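PDB 4BJA: protein GLB-12 from Caenorhabditis elegans, which binds a heme whose iron has two axial histidine ligands, and, as a globin of the myoglobin-like family, is probably able to bind oxygen. Local coordinates for residues R155-P158 and F159-E163. The protein carries 1 engineered substitution. Residues are numbered along the deposited sequence; the frame is centred on the assembly and turned at random. Where two conformers were deposited one is given.
Sequences RLIP and FLTGE
L156 and L160, one turn apart, share a backbone bond and a side-chain contact at the C-terminal end of helix 144-160, which stops in a Schellman motif on the all-helical globin fold. Two backbone bonds define this last turn: L160 N gives its hydrogen to L156 O at 3.1 Å, and T161 N to I157 O at 2.9 Å. G162 then takes a positive phi of 81°, where a CB would crowd the carbonyl oxygen of the residue before, so glycine suits the turn; its N reaches back to F159 O.

Apolar branches occupy the inward side. CD1 of L156 meets CD1 of L160 at 3.7 Å, with W44 of helix 34-46 also packing on L156, while I157 and L160 both touch W192 of helix 185-214. P158 has no N-H to bond back to the preceding turn, and the helix kinks there. CD2 of F159 comes within 3.2 Å of R155 O, which lies oblique to the ring. The guanidinium of R155 turns elsewhere, to a salt bridge with D60.

Polar groups close the end. T161 has OG1 between its backbone N and carbonyl carbon (chi1 59°), which brings the hydroxyl to the backbone and forms an ST turn with E163 N. A valine here has no hydroxyl, and the carboxylate of E163, without this mate, would probably be free to turn. The hydroxyl donates to E163 OE1 at 2.6 Å, meeting it on the anti side, 25° out of the carboxylate plane.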
loop_
_atom_site.group_PDB
_atom_site.type_symbol
_atom_site.label_atom_id
_atom_site.label_comp_id
_atom_site.label_asym_id
_atom_site.label_seq_id
_atom_site.Cartn_x
_atom_site.Cartn_y
_atom_site.Cartn_z
ATOM N N ARG A 155 3.735 11.460 -19.237
ATOM C CA ARG A 155 3.869 12.846 -19.698
ATOM C C ARG A 155 4.531 13.795 -18.693
ATOM O O ARG A 155 5.315 14.658 -19.075
ATOM C CB ARG A 155 2.484 13.396 -20.065
ATOM C CG ARG A 155 1.762 12.635 -21.182
ATOM C CD ARG A 155 2.184 13.146 -22.556
ATOM N NE ARG A 155 1.491 14.386 -22.910
ATOM C CZ ARG A 155 2.088 15.505 -23.317
ATOM N NH1 ARG A 155 3.408 15.560 -23.442
ATOM N NH2 ARG A 155 1.358 16.570 -23.612
ATOM N N LEU A 156 4.218 13.653 -17.401
ATOM C CA LEU A 156 4.815 14.571 -16.417
ATOM C C LEU A 156 6.270 14.251 -16.146
ATOM O O LEU A 156 7.088 15.185 -16.018
ATOM C CB LEU A 156 4.023 14.447 -15.121
ATOM C CG LEU A 156 4.031 15.606 -14.118
ATOM C CD1 LEU A 156 3.979 15.237 -12.644
ATOM C CD2 LEU A 156 4.600 17.009 -14.462
ATOM N N ILE A 157 6.618 12.961 -16.099
ATOM C CA ILE A 157 7.982 12.584 -15.696
ATOM C C ILE A 157 9.075 13.158 -16.626
ATOM O O ILE A 157 10.097 13.653 -16.154
ATOM C CB ILE A 157 8.129 11.055 -15.471
ATOM C CG1 ILE A 157 7.280 10.686 -14.253
ATOM C CG2 ILE A 157 9.656 10.669 -15.313
ATOM C CD1 ILE A 157 7.301 9.212 -13.888
ATOM N N PRO A 158 8.867 13.146 -17.954
ATOM C CA PRO A 158 9.882 13.808 -18.786
ATOM C C PRO A 158 10.066 15.300 -18.542
ATOM O O PRO A 158 11.189 15.790 -18.754
ATOM C CB PRO A 158 9.362 13.553 -20.220
ATOM C CG PRO A 158 8.652 12.258 -20.118
ATOM C CD PRO A 158 7.971 12.295 -18.761
ATOM N N PHE A 159 9.024 16.040 -18.108
ATOM C CA PHE A 159 9.228 17.428 -17.664
ATOM C C PHE A 159 10.067 17.452 -16.374
ATOM O O PHE A 159 10.977 18.290 -16.229
ATOM C CB PHE A 159 7.892 18.148 -17.408
ATOM C CG PHE A 159 7.108 18.434 -18.653
ATOM C CD1 PHE A 159 7.535 19.441 -19.528
ATOM C CD2 PHE A 159 5.953 17.747 -18.940
ATOM C CE1 PHE A 159 6.815 19.724 -20.704
ATOM C CE2 PHE A 159 5.225 18.023 -20.129
ATOM C CZ PHE A 159 5.668 19.010 -20.992
ATOM N N LEU A 160 9.774 16.521 -15.464
ATOM C CA LEU A 160 10.433 16.504 -14.145
ATOM C C LEU A 160 11.910 16.163 -14.273
ATOM O O LEU A 160 12.718 16.580 -13.427
ATOM C CB LEU A 160 9.770 15.479 -13.223
ATOM C CG LEU A 160 8.393 15.912 -12.740
ATOM C CD1 LEU A 160 7.614 14.653 -12.215
ATOM C CD2 LEU A 160 8.520 16.965 -11.655
ATOM N N THR A 161 12.273 15.392 -15.296
ATOM C CA THR A 161 13.658 15.006 -15.485
ATOM C C THR A 161 14.415 16.047 -16.318
ATOM O O THR A 161 15.664 16.013 -16.425
ATOM C CB THR A 161 13.792 13.664 -16.212
ATOM O OG1 THR A 161 13.159 13.753 -17.498
ATOM C CG2 THR A 161 13.192 12.500 -15.384
ATOM N N GLY A 162 13.661 16.973 -16.906
ATOM C CA GLY A 162 14.248 17.949 -17.804
ATOM C C GLY A 162 14.466 17.378 -19.203
ATOM O O GLY A 162 15.051 18.043 -20.034
ATOM N N GLU A 163 14.073 16.152 -19.466
ATOM C CA GLU A 163 14.191 15.575 -20.788
ATOM C C GLU A 163 13.264 16.259 -21.795
ATOM O O GLU A 163 13.529 16.217 -22.962
ATOM C CB GLU A 163 13.847 14.118 -20.776
ATOM C CG GLU A 163 14.698 13.201 -20.004
ATOM C CD GLU A 163 13.992 11.862 -19.771
ATOM O OE1 GLU A 163 12.930 11.772 -19.089
ATOM O OE2 GLU A 163 14.486 10.880 -20.315
#